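Local structure of protein argonaute (Aquifex aeolicus, 1YVU) at residues A[592-597]-A[644-650]; A[491-495]-A[654-658]; A[518-522]-A[677-682]; A[552-556]-A[585-591]; A[622-627]-A[640-645]. The protein cleaves target RNA as a DNA-guided endonuclease, using short single-stranded DNA guides and divalent metal ions, with Mg(2+) preferred. One frame throughout, in Å; residues are numbered along the deposited sequence.

Interaction 1 of 5, residues A[592-597]-A[644-650]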
# COMPACT_ATOMS: atom_id res chain seq x y z
N SER A 592 13.37 -0.78 25.26
CA SER A 592 11.94 -0.51 25.46
C SER A 592 11.34 -0.28 24.04
O SER A 592 11.58 0.74 23.38
CB SER A 592 11.71 0.70 26.41
OG SER A 592 10.33 0.88 26.71
N LEU A 593 10.65 -1.31 23.56
CA LEU A 593 10.04 -1.34 22.26
C LEU A 593 8.63 -0.81 22.12
O LEU A 593 7.78 -1.00 22.99
CB LEU A 593 10.04 -2.75 21.73
CG LEU A 593 11.00 -3.09 20.59
CD1 LEU A 593 12.45 -2.93 21.00
CD2 LEU A 593 10.75 -4.52 20.22
N GLU A 594 8.42 -0.13 20.98
CA GLU A 594 7.15 0.44 20.55
C GLU A 594 7.05 0.01 19.09
O GLU A 594 7.93 0.34 18.27
CB GLU A 594 7.15 1.97 20.59
CG GLU A 594 7.54 2.63 21.89
CD GLU A 594 6.43 2.69 22.95
OE1 GLU A 594 5.25 2.93 22.60
OE2 GLU A 594 6.78 2.54 24.14
N LEU A 595 6.04 -0.81 18.79
CA LEU A 595 5.81 -1.31 17.44
C LEU A 595 4.60 -0.71 16.77
O LEU A 595 3.47 -0.78 17.30
CB LEU A 595 5.65 -2.83 17.41
CG LEU A 595 6.81 -3.70 17.90
CD1 LEU A 595 6.42 -5.17 17.77
CD2 LEU A 595 8.09 -3.38 17.15
N LEU A 596 4.83 -0.10 15.62
CA LEU A 596 3.75 0.50 14.85
C LEU A 596 3.68 -0.08 13.46
O LEU A 596 4.70 -0.35 12.84
CB LEU A 596 3.90 2.01 14.74
CG LEU A 596 4.13 2.85 15.99
CD1 LEU A 596 4.02 4.27 15.63
CD2 LEU A 596 3.12 2.54 17.01
N GLU A 597 2.45 -0.30 13.01
CA GLU A 597 2.13 -0.78 11.66
C GLU A 597 1.70 0.53 10.97
O GLU A 597 1.08 1.38 11.62
CB GLU A 597 0.89 -1.66 11.70
CG GLU A 597 1.04 -3.17 11.85
CD GLU A 597 -0.35 -3.87 11.85
OE1 GLU A 597 -1.38 -3.17 11.72
OE2 GLU A 597 -0.42 -5.13 11.97
N ARG A 644 -1.26 1.73 13.74
CA ARG A 644 -1.69 0.79 14.74
C ARG A 644 -0.58 0.55 15.76
O ARG A 644 0.58 0.37 15.38
CB ARG A 644 -2.12 -0.53 14.09
CG ARG A 644 -2.74 -1.55 15.08
CD ARG A 644 -2.98 -2.90 14.45
NE ARG A 644 -3.04 -3.95 15.47
CZ ARG A 644 -3.02 -5.26 15.23
NH1 ARG A 644 -2.94 -5.73 13.98
NH2 ARG A 644 -3.05 -6.10 16.25
N LYS A 645 -0.91 0.64 17.05
CA LYS A 645 0.07 0.40 18.10
C LYS A 645 -0.12 -1.06 18.40
O LYS A 645 -1.11 -1.46 19.03
CB LYS A 645 -0.19 1.23 19.35
CG LYS A 645 0.83 0.99 20.47
CD LYS A 645 0.55 1.87 21.68
CE LYS A 645 -0.26 1.22 22.76
NZ LYS A 645 -0.47 2.18 23.90
N VAL A 646 0.80 -1.85 17.88
CA VAL A 646 0.75 -3.29 18.04
C VAL A 646 1.24 -3.59 19.43
O VAL A 646 0.51 -4.18 20.22
CB VAL A 646 1.58 -3.99 16.95
CG1 VAL A 646 1.49 -5.54 17.09
CG2 VAL A 646 1.06 -3.59 15.61
N TYR A 647 2.41 -3.04 19.74
CA TYR A 647 3.08 -3.20 21.02
C TYR A 647 3.55 -1.79 21.36
O TYR A 647 4.00 -1.06 20.47
CB TYR A 647 4.25 -4.17 20.88
CG TYR A 647 4.92 -4.64 22.15
CD1 TYR A 647 4.33 -5.65 22.96
CD2 TYR A 647 6.17 -4.11 22.54
CE1 TYR A 647 4.99 -6.13 24.14
CE2 TYR A 647 6.84 -4.57 23.72
CZ TYR A 647 6.24 -5.58 24.51
OH TYR A 647 6.90 -5.99 25.66
N GLY A 648 3.40 -1.40 22.63
CA GLY A 648 3.81 -0.07 23.04
C GLY A 648 3.36 0.41 24.41
O GLY A 648 2.26 0.12 24.87
N GLU A 649 4.22 1.23 25.01
CA GLU A 649 4.04 1.80 26.34
C GLU A 649 3.46 3.21 26.23
O GLU A 649 2.75 3.66 27.14
CB GLU A 649 5.43 1.82 26.98
CG GLU A 649 5.68 2.45 28.31
CD GLU A 649 7.17 2.64 28.51
OE1 GLU A 649 7.62 3.80 28.58
OE2 GLU A 649 7.92 1.63 28.56
N LEU A 650 3.76 3.87 25.10
CA LEU A 650 3.30 5.25 24.80
C LEU A 650 1.92 5.30 24.14
O LEU A 650 1.53 4.36 23.46
CB LEU A 650 4.32 5.96 23.88
CG LEU A 650 5.78 6.18 24.32
CD1 LEU A 650 6.56 6.84 23.20
CD2 LEU A 650 5.89 7.00 25.60

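Interaction 2 of 5, residues A[491-495]-A[654-658]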
# COMPACT_ATOMS: atom_id res chain seq x y z
N ILE A 491 10.98 16.59 19.17
CA ILE A 491 9.97 15.64 18.70
C ILE A 491 9.32 15.28 20.02
O ILE A 491 10.04 14.98 20.98
CB ILE A 491 10.53 14.34 18.09
CG1 ILE A 491 11.01 14.60 16.67
CG2 ILE A 491 9.46 13.24 18.04
CD1 ILE A 491 11.73 13.42 16.02
N GLU A 492 7.99 15.28 20.05
CA GLU A 492 7.24 14.97 21.26
C GLU A 492 7.46 13.55 21.75
O GLU A 492 7.25 12.61 20.97
CB GLU A 492 5.73 15.20 21.02
CG GLU A 492 4.85 15.12 22.30
CD GLU A 492 3.36 15.34 22.04
OE1 GLU A 492 3.04 16.18 21.17
OE2 GLU A 492 2.52 14.67 22.70
N GLY A 493 8.06 13.40 22.94
CA GLY A 493 8.17 12.07 23.49
C GLY A 493 9.33 11.28 24.03
O GLY A 493 9.11 10.10 24.30
N LYS A 494 10.52 11.85 24.20
CA LYS A 494 11.69 11.09 24.74
C LYS A 494 11.80 9.62 24.26
O LYS A 494 11.38 8.67 24.93
CB LYS A 494 11.74 11.14 26.27
CG LYS A 494 11.96 12.50 26.86
CD LYS A 494 11.65 12.45 28.34
CE LYS A 494 11.39 13.85 28.90
NZ LYS A 494 11.06 13.88 30.37
N VAL A 495 12.18 9.50 23.00
CA VAL A 495 12.36 8.24 22.34
C VAL A 495 13.80 8.32 21.90
O VAL A 495 14.20 9.35 21.37
CB VAL A 495 11.47 8.17 21.09
CG1 VAL A 495 11.87 7.00 20.18
CG2 VAL A 495 9.99 8.13 21.49
N VAL A 654 0.58 10.34 20.92
CA VAL A 654 1.97 10.76 21.05
C VAL A 654 2.79 10.21 19.86
O VAL A 654 3.57 10.93 19.24
CB VAL A 654 2.58 10.28 22.42
CG1 VAL A 654 4.08 10.61 22.50
CG2 VAL A 654 1.85 10.94 23.59
N LEU A 655 2.55 8.95 19.53
CA LEU A 655 3.22 8.27 18.44
C LEU A 655 2.82 8.84 17.10
O LEU A 655 3.62 8.82 16.15
CB LEU A 655 2.86 6.81 18.45
CG LEU A 655 3.18 6.09 19.75
CD1 LEU A 655 2.45 4.73 19.80
CD2 LEU A 655 4.71 5.95 19.90
N CYS A 656 1.58 9.33 17.04
CA CYS A 656 1.01 9.93 15.83
C CYS A 656 1.65 11.28 15.56
O CYS A 656 1.97 11.58 14.42
CB CYS A 656 -0.49 10.09 15.96
SG CYS A 656 -1.46 8.56 15.85
N SER A 657 1.88 12.05 16.62
CA SER A 657 2.52 13.36 16.54
C SER A 657 3.96 13.23 16.01
O SER A 657 4.41 14.04 15.20
CB SER A 657 2.50 14.04 17.92
OG SER A 657 3.52 15.02 18.07
N GLN A 658 4.65 12.17 16.43
CA GLN A 658 6.03 11.90 16.00
C GLN A 658 6.07 11.49 14.52
O GLN A 658 7.05 11.70 13.84
CB GLN A 658 6.61 10.77 16.82
CG GLN A 658 6.47 10.95 18.31
CD GLN A 658 6.94 9.77 19.12
OE1 GLN A 658 6.79 8.60 18.72
NE2 GLN A 658 7.53 10.06 20.27

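Interaction 3 of 5, residues A[518-522]-A[677-682]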
# COMPACT_ATOMS: atom_id res chain seq x y z
N PHE A 518 14.83 -3.31 4.24
CA PHE A 518 15.34 -1.95 4.26
C PHE A 518 14.99 -1.20 5.55
O PHE A 518 13.88 -0.68 5.72
CB PHE A 518 14.94 -1.16 3.02
CG PHE A 518 15.60 0.21 2.90
CD1 PHE A 518 16.98 0.38 3.17
CD2 PHE A 518 14.85 1.34 2.52
CE1 PHE A 518 17.61 1.62 3.07
CE2 PHE A 518 15.47 2.60 2.41
CZ PHE A 518 16.87 2.73 2.69
N THR A 519 16.02 -1.05 6.39
CA THR A 519 15.93 -0.37 7.69
C THR A 519 16.51 1.04 7.65
O THR A 519 17.50 1.31 6.94
CB THR A 519 16.58 -1.24 8.80
OG1 THR A 519 15.93 -2.53 8.81
CG2 THR A 519 16.45 -0.61 10.19
N LYS A 520 15.83 1.94 8.36
CA LYS A 520 16.20 3.35 8.47
C LYS A 520 16.14 3.75 9.94
O LYS A 520 15.07 3.81 10.55
CB LYS A 520 15.21 4.19 7.68
CG LYS A 520 15.70 4.68 6.37
CD LYS A 520 14.65 5.50 5.67
CE LYS A 520 13.66 4.62 4.92
NZ LYS A 520 13.37 5.11 3.50
N ILE A 521 17.31 3.96 10.51
CA ILE A 521 17.42 4.37 11.91
C ILE A 521 17.56 5.90 12.00
O ILE A 521 18.45 6.48 11.36
CB ILE A 521 18.62 3.68 12.60
CG1 ILE A 521 18.48 2.17 12.42
CG2 ILE A 521 18.65 4.01 14.08
CD1 ILE A 521 19.70 1.44 12.59
N PHE A 522 16.68 6.51 12.81
CA PHE A 522 16.64 7.96 13.03
C PHE A 522 16.94 8.42 14.48
O PHE A 522 16.96 7.61 15.42
CB PHE A 522 15.30 8.54 12.58
CG PHE A 522 15.15 8.63 11.08
CD1 PHE A 522 14.66 7.53 10.32
CD2 PHE A 522 15.44 9.84 10.42
CE1 PHE A 522 14.47 7.64 8.91
CE2 PHE A 522 15.26 9.98 9.00
CZ PHE A 522 14.76 8.87 8.24
N ALA A 677 9.34 9.93 7.32
CA ALA A 677 10.64 9.61 6.73
C ALA A 677 11.12 8.19 6.99
O ALA A 677 11.80 7.59 6.14
CB ALA A 677 11.69 10.61 7.14
N THR A 678 10.67 7.62 8.11
CA THR A 678 11.01 6.25 8.52
C THR A 678 10.51 5.15 7.56
O THR A 678 11.11 4.05 7.47
CB THR A 678 10.54 5.96 9.96
OG1 THR A 678 9.16 6.33 10.11
CG2 THR A 678 11.35 6.76 10.93
N VAL A 679 9.41 5.44 6.86
CA VAL A 679 8.84 4.49 5.89
C VAL A 679 8.67 5.03 4.49
O VAL A 679 8.41 4.27 3.57
CB VAL A 679 7.53 3.81 6.36
CG1 VAL A 679 7.83 2.85 7.48
CG2 VAL A 679 6.50 4.85 6.75
N HIS A 680 8.86 6.33 4.30
CA HIS A 680 8.72 6.92 2.97
C HIS A 680 9.76 6.32 2.07
O HIS A 680 10.95 6.28 2.40
CB HIS A 680 8.88 8.41 3.00
CG HIS A 680 8.86 9.02 1.63
ND1 HIS A 680 9.99 9.61 1.08
CD2 HIS A 680 7.88 9.15 0.72
CE1 HIS A 680 9.68 10.09 -0.11
NE2 HIS A 680 8.41 9.83 -0.35
N TYR A 681 9.25 5.79 0.96
CA TYR A 681 10.02 5.11 -0.09
C TYR A 681 10.53 3.71 0.28
O TYR A 681 11.11 3.03 -0.57
CB TYR A 681 11.19 5.98 -0.58
CG TYR A 681 11.04 6.43 -1.99
CD1 TYR A 681 9.86 7.08 -2.44
CD2 TYR A 681 12.05 6.17 -2.92
CE1 TYR A 681 9.69 7.45 -3.78
CE2 TYR A 681 11.91 6.54 -4.27
CZ TYR A 681 10.72 7.18 -4.70
OH TYR A 681 10.58 7.51 -6.05
N SER A 682 10.30 3.27 1.52
CA SER A 682 10.76 1.95 1.96
C SER A 682 10.22 0.77 1.17
O SER A 682 11.00 -0.14 0.83
CB SER A 682 10.56 1.74 3.46
OG SER A 682 11.53 2.48 4.17

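Interaction 4 of 5, residues A[552-556]-A[585-591]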
# COMPACT_ATOMS: atom_id res chain seq x y z
N PHE A 552 18.78 -5.18 15.11
CA PHE A 552 19.15 -5.04 16.50
C PHE A 552 20.64 -4.95 16.74
O PHE A 552 21.06 -4.08 17.49
CB PHE A 552 18.53 -6.15 17.30
CG PHE A 552 17.14 -5.85 17.73
CD1 PHE A 552 16.04 -6.12 16.89
CD2 PHE A 552 16.91 -5.26 18.98
CE1 PHE A 552 14.74 -5.81 17.29
CE2 PHE A 552 15.62 -4.93 19.40
CZ PHE A 552 14.52 -5.21 18.56
N SER A 553 21.43 -5.78 16.03
CA SER A 553 22.89 -5.72 16.16
C SER A 553 23.42 -4.41 15.59
O SER A 553 24.40 -3.90 16.10
CB SER A 553 23.60 -6.93 15.54
OG SER A 553 23.44 -6.98 14.14
N LEU A 554 22.72 -3.84 14.61
CA LEU A 554 23.12 -2.54 14.06
C LEU A 554 22.87 -1.45 15.10
O LEU A 554 23.71 -0.57 15.26
CB LEU A 554 22.37 -2.20 12.76
CG LEU A 554 22.77 -0.86 12.08
CD1 LEU A 554 24.26 -0.79 11.78
CD2 LEU A 554 21.98 -0.62 10.81
N LEU A 555 21.76 -1.54 15.86
CA LEU A 555 21.46 -0.54 16.89
C LEU A 555 22.51 -0.60 17.96
O LEU A 555 22.99 0.43 18.44
CB LEU A 555 20.07 -0.74 17.49
CG LEU A 555 18.92 -0.26 16.59
CD1 LEU A 555 17.62 -0.89 17.01
CD2 LEU A 555 18.79 1.25 16.62
N GLU A 556 22.98 -1.82 18.24
CA GLU A 556 24.02 -2.05 19.23
C GLU A 556 25.34 -1.45 18.73
O GLU A 556 26.02 -0.76 19.49
CB GLU A 556 24.21 -3.55 19.47
CG GLU A 556 25.06 -3.92 20.68
CD GLU A 556 25.79 -5.25 20.52
OE1 GLU A 556 26.93 -5.35 21.03
OE2 GLU A 556 25.24 -6.18 19.88
N TYR A 585 14.06 -9.94 20.80
CA TYR A 585 15.31 -9.21 20.59
C TYR A 585 15.28 -7.91 21.37
O TYR A 585 16.30 -7.26 21.58
CB TYR A 585 15.55 -8.96 19.11
CG TYR A 585 16.25 -10.09 18.38
CD1 TYR A 585 15.55 -10.91 17.47
CD2 TYR A 585 17.60 -10.39 18.63
CE1 TYR A 585 16.19 -11.99 16.82
CE2 TYR A 585 18.26 -11.47 17.99
CZ TYR A 585 17.55 -12.26 17.09
OH TYR A 585 18.22 -13.29 16.46
N GLY A 586 14.07 -7.52 21.80
CA GLY A 586 13.89 -6.35 22.63
C GLY A 586 14.27 -6.80 24.04
O GLY A 586 14.93 -6.06 24.77
N GLU A 587 13.92 -8.04 24.39
CA GLU A 587 14.21 -8.64 25.70
C GLU A 587 15.69 -8.89 25.83
O GLU A 587 16.29 -8.52 26.85
CB GLU A 587 13.46 -9.97 25.89
CG GLU A 587 12.10 -9.85 26.59
CD GLU A 587 11.13 -11.00 26.28
OE1 GLU A 587 11.57 -12.09 25.81
OE2 GLU A 587 9.91 -10.82 26.51
N LEU A 588 16.26 -9.45 24.77
CA LEU A 588 17.68 -9.80 24.65
C LEU A 588 18.67 -8.65 24.76
O LEU A 588 19.69 -8.80 25.42
CB LEU A 588 17.92 -10.55 23.34
CG LEU A 588 18.22 -12.06 23.39
CD1 LEU A 588 17.48 -12.81 22.27
CD2 LEU A 588 19.74 -12.24 23.29
N TYR A 589 18.38 -7.51 24.12
CA TYR A 589 19.27 -6.33 24.16
C TYR A 589 18.86 -5.33 25.21
O TYR A 589 19.50 -4.27 25.36
CB TYR A 589 19.30 -5.62 22.81
CG TYR A 589 20.00 -6.34 21.70
CD1 TYR A 589 19.35 -7.37 21.01
CD2 TYR A 589 21.29 -5.97 21.29
CE1 TYR A 589 19.97 -8.03 19.92
CE2 TYR A 589 21.92 -6.62 20.19
CZ TYR A 589 21.25 -7.65 19.51
OH TYR A 589 21.80 -8.30 18.43
N GLY A 590 17.75 -5.63 25.87
CA GLY A 590 17.20 -4.80 26.93
C GLY A 590 16.68 -3.46 26.48
O GLY A 590 17.00 -2.46 27.11
N TYR A 591 15.95 -3.43 25.36
CA TYR A 591 15.36 -2.17 24.83
C TYR A 591 13.84 -2.03 25.14
O TYR A 591 13.14 -3.04 25.28
CB TYR A 591 15.53 -2.07 23.28
CG TYR A 591 16.94 -1.98 22.73
CD1 TYR A 591 17.96 -1.28 23.41
CD2 TYR A 591 17.27 -2.63 21.51
CE1 TYR A 591 19.29 -1.23 22.91
CE2 TYR A 591 18.61 -2.60 20.98
CZ TYR A 591 19.61 -1.90 21.69
OH TYR A 591 20.93 -1.90 21.24

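Interaction 5 of 5, residues A[622-627]-A[640-645]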
# COMPACT_ATOMS: atom_id res chain seq x y z
N GLU A 622 -8.26 -0.99 19.37
CA GLU A 622 -6.92 -1.48 19.76
C GLU A 622 -5.79 -0.50 19.38
O GLU A 622 -4.81 -0.87 18.69
CB GLU A 622 -6.70 -2.87 19.13
CG GLU A 622 -7.80 -3.92 19.40
CD GLU A 622 -7.89 -4.98 18.31
OE1 GLU A 622 -6.93 -5.13 17.50
OE2 GLU A 622 -8.94 -5.67 18.25
N ASP A 623 -5.93 0.74 19.86
CA ASP A 623 -5.02 1.86 19.63
C ASP A 623 -4.60 2.06 18.18
O ASP A 623 -3.42 2.06 17.83
CB ASP A 623 -3.83 1.86 20.59
CG ASP A 623 -4.00 2.87 21.74
OD1 ASP A 623 -5.06 3.55 21.80
OD2 ASP A 623 -3.08 3.01 22.58
N SER A 624 -5.61 2.04 17.32
CA SER A 624 -5.44 2.28 15.90
C SER A 624 -6.11 3.64 15.66
O SER A 624 -7.06 3.99 16.38
CB SER A 624 -6.01 1.13 15.05
OG SER A 624 -7.23 0.62 15.53
N VAL A 625 -5.50 4.45 14.79
CA VAL A 625 -5.94 5.81 14.46
C VAL A 625 -5.88 6.03 12.96
O VAL A 625 -4.85 5.75 12.33
CB VAL A 625 -4.97 6.89 15.09
CG1 VAL A 625 -5.28 8.30 14.61
CG2 VAL A 625 -5.00 6.85 16.59
N ILE A 626 -6.95 6.63 12.42
CA ILE A 626 -7.01 6.98 11.00
C ILE A 626 -6.50 8.41 11.07
O ILE A 626 -7.08 9.26 11.75
CB ILE A 626 -8.41 6.88 10.47
CG1 ILE A 626 -8.83 5.41 10.55
CG2 ILE A 626 -8.48 7.35 9.03
CD1 ILE A 626 -10.31 5.23 10.88
N LEU A 627 -5.39 8.66 10.40
CA LEU A 627 -4.71 9.93 10.47
C LEU A 627 -4.44 10.64 9.16
O LEU A 627 -3.95 10.02 8.20
CB LEU A 627 -3.37 9.68 11.19
CG LEU A 627 -2.49 10.86 11.56
CD1 LEU A 627 -3.26 11.70 12.56
CD2 LEU A 627 -1.12 10.40 12.12
N PRO A 640 -5.64 8.93 3.81
CA PRO A 640 -5.25 8.99 5.22
C PRO A 640 -4.58 7.67 5.57
O PRO A 640 -4.96 6.62 5.02
CB PRO A 640 -6.59 9.09 5.94
CG PRO A 640 -7.54 9.50 4.92
CD PRO A 640 -7.11 8.77 3.72
N ILE A 641 -3.60 7.69 6.46
CA ILE A 641 -2.96 6.43 6.86
C ILE A 641 -3.58 5.88 8.15
O ILE A 641 -4.28 6.59 8.88
CB ILE A 641 -1.40 6.56 6.99
CG1 ILE A 641 -1.02 7.29 8.28
CG2 ILE A 641 -0.82 7.24 5.74
CD1 ILE A 641 0.41 7.13 8.68
N LYS A 642 -3.41 4.58 8.38
CA LYS A 642 -3.92 3.96 9.59
C LYS A 642 -2.70 3.48 10.32
O LYS A 642 -1.90 2.71 9.79
CB LYS A 642 -4.89 2.81 9.29
CG LYS A 642 -5.28 1.96 10.48
CD LYS A 642 -6.31 0.90 10.12
CE LYS A 642 -6.07 -0.36 10.94
NZ LYS A 642 -7.27 -1.27 10.94
N VAL A 643 -2.52 4.06 11.51
CA VAL A 643 -1.40 3.77 12.42
C VAL A 643 -1.95 2.84 13.48
O VAL A 643 -2.99 3.13 14.05
CB VAL A 643 -0.89 5.05 13.13
CG1 VAL A 643 0.21 4.72 14.13
CG2 VAL A 643 -0.43 6.09 12.13
N ARG A 644 -1.26 1.73 13.74
CA ARG A 644 -1.69 0.79 14.74
C ARG A 644 -0.58 0.55 15.76
O ARG A 644 0.58 0.37 15.38
CB ARG A 644 -2.12 -0.53 14.09
CG ARG A 644 -2.74 -1.55 15.08
CD ARG A 644 -2.98 -2.90 14.45
NE ARG A 644 -3.04 -3.95 15.47
CZ ARG A 644 -3.02 -5.26 15.23
NH1 ARG A 644 -2.94 -5.73 13.98
NH2 ARG A 644 -3.05 -6.10 16.25
N LYS A 645 -0.91 0.64 17.05
CA LYS A 645 0.07 0.40 18.10
C LYS A 645 -0.12 -1.06 18.40
O LYS A 645 -1.11 -1.46 19.03
CB LYS A 645 -0.19 1.23 19.35
CG LYS A 645 0.83 0.99 20.47
CD LYS A 645 0.55 1.87 21.68
CE LYS A 645 -0.26 1.22 22.76
NZ LYS A 645 -0.47 2.18 23.90

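Interaction 1 of 5, residues A[592-597]-A[644-650]
This is an antiparallel strand pairing with a classic beta bulge, inside the RNase H-like sheet of the PIWI domain. Strand 592-599 runs between the parallel strand 565-570 and strand 641-645, which belongs to the PIWI box. The pairing is regular at Glu597 and Arg644. Glu597 N binds Arg644 O at 3.1 Å, and Arg644 N binds Glu597 O at 3.2 Å. After the non-hydrogen-bonded pair Leu596-Lys645, Val646 and Tyr647 both face Leu595. Val646 N donates to Leu595 O at 2.9 Å, while the bond from Tyr647 N to the same oxygen is weak at 3.5 Å. Leu595 N returns a bond to Tyr647 O at 2.7 Å. The chain turns a corner at Val646. Leu595 CD1 packs on Tyr647 CB at 3.9 Å. Leu596 turns to the other face and meets helix 652-661. The Glu597 carboxylate pairs with Arg644, with OE2 and NH1 3.3 Å apart. The Glu597 side chain lies about 9 Å from that of Asp571, a probable catalytic residue. At the far end, Glu594 accepts hydrogen bonds from two backbone amides of the following loop: OE2 from Glu649 N at 3.0 Å and OE1 from Leu650 N at 3.1 Å.

Interaction 2 of 5, residues A[491-495]-A[654-658]
The extended side chain of Gln658 anchors the loop 491-495 to helix 652-661. Its chi1 is m and its chi2 is t, so the amide reaches well beyond the helix surface. Gln658 NE2 donates to Glu492 O at 2.7 Å. The same nitrogen lies 3.4 Å from Val495 CG2, and Gln658 CG touches Ile491 CG2 at 3.8 Å. Ile491 thus packs on the aliphatic part of Gln658 and Val495 on its amide end. Glu492 is stretched, with chi1 and chi2 both t. This lays its carboxylate along the helix, where OE1 accepts a weak hydrogen bond from Ser657 OG at 3.3 Å and OE2 lies 3.9 Å from Val654 CG2. Gly493 sits close to the amide, with its CA 3.8 Å from Gln658 NE2. A CB here would clash with that nitrogen, and the backbone angles also favour glycine. The contact is structural packing away from the metal site. It fixes the loop leading into strand 497-505 against a helix of the RNase H-like PIWI fold.

Interaction 3 of 5, residues A[518-522]-A[677-682]
A loop of the PIWI domain packs on strand 515-522 of the RNase H-like sheet, beside the metal site. Phe518, Lys520 and Phe522 point toward the loop. Ala677 comes first: Ala677 CB touches Phe522 CZ at 3.7 Å, and Ala677 O lies 3.6 Å from Lys520 CD. Thr678 turns its CB away from the strand, yet its CG2 reaches Phe522 CD1 at 3.5 Å. Its hydroxyl binds His569. Val679 O accepts from Ser682 N at 3.0 Å as the chain curls into the next helix. His680 contributes its backbone, since its ring leads away from the strand. Tyr681 holds the N-cap position of helix 682-690. Ser682 opens that helix, next to the calcium ligand Asp683, and its side chain lies about 4 Å from that of Asp502, the other ligand. Ser682 OG lies 3.1 Å from Lys520 CE and 3.9 Å from Phe518 CD2. Lys520 also makes a cation-pi contact with Trp705. The Lys520 amine is fixed to the loop, NZ donating to His680 O at 2.9 Å.

Interaction 4 of 5, residues A[552-556]-A[585-591]
Phe552 lays one face of its ring over Tyr585, whose CB sits 3.6 Å from the ring centroid in a CH-pi contact. It is the centre of an aromatic cluster with Tyr585, Tyr589 and Tyr591, which joins helices 542-557 and 576-589 of the RNase H-like PIWI domain. The two helical segments run nearly parallel, at 29°, with axes 11.2 Å apart. That wide gap is filled by rings. The Phe552 and Tyr585 rings are near parallel but slid apart, with centroids 5.8 Å apart. Tyr591 meets Phe552 rim to rim, and its CD2 is 3.5 Å from Phe552 CE2. Tyr589 CE1 packs on Phe552 CB at 3.5 Å. One turn along helix 542-557, Leu555 CB rests on Tyr591 CE2 at 4.2 Å. The Tyr591 hydroxyl bonds to Phe560 O in the loop after this helix. A Schellman motif ends helix 576-589. Gly590, with positive phi, is its C-prime residue, and a weak bond joins Gly590 N to Glu587 O at 3.4 Å. The motif's firmer bond runs from Tyr591 N to Gly586 O at 2.9 Å.

Interaction 5 of 5, residues A[622-627]-A[640-645]
Leu627, Val643 and Ile641 form the apolar centre of this antiparallel strand pair in the PIWI box. Leu627 CD2 meets Val643 CG2 at 4.4 Å, and Leu627 CB meets Ile641 CG1 at the same distance. Val625 lies on this face too. Helix 652-661 covers much of it, with Cys656 on Leu627 and Ile659 on Val643. The other face carries Ser624, Ile626, Lys642 and Arg644. There Ile626 CG2 packs on Pro640 CB at 4.0 Å. Between the faces, the backbones of strands 624-627 and 641-645 are closely zipped. Leu627 N binds Ile641 O at 2.8 Å, and Ile641 N binds Leu627 O at 2.9 Å. Val625 and Val643 form the next hydrogen-bonded pair: Val625 N binds Val643 O at 2.9 Å, and Val643 N binds Val625 O at 3.0 Å. Ser624 CA also approaches Val643 O at 3.2 Å in a CA-H...O contact. Beyond the strand start, Lys645 N still donates to Asp623 O at 3.0 Å. Asp623 OD2 and Lys645 NZ then form a salt bridge at 3.0 Å, and the same amine binds Leu650 O. Glu622 OE1 stays 4.2 Å from Arg644 NH2, so only the charges are near each other. The chemistry grades from a buried, helix-covered face to a charged end. This implies a hairpin held in register by its backbone, packed by its aliphatic face and pinned at its open end by ionic pairing.

From the N terminus, the loop at 491-495 is the first segment, and interaction 2 closes the longest span when the chain returns as helix 652-661. Strand 515-522 opens interaction 3, which closes later, at 677-682, so interactions 2 and 3 cross. The other three nest inside both. Interaction 4 closes first, joining two helices. Its second helix leads into strand 592-599, where interaction 1 opens. Interaction 5, nested inside interaction 1, pairs 622-627 with 640-645; interaction 1 closes just after it, at 644-650, sharing Arg644 and Lys645. Leu655 packs on Leu596 and Lys645, tying interaction 2 to the sheet. Leu593 on Phe552 links interactions 1 and 4, and Ile521 on Leu554 links interactions 3 and 4.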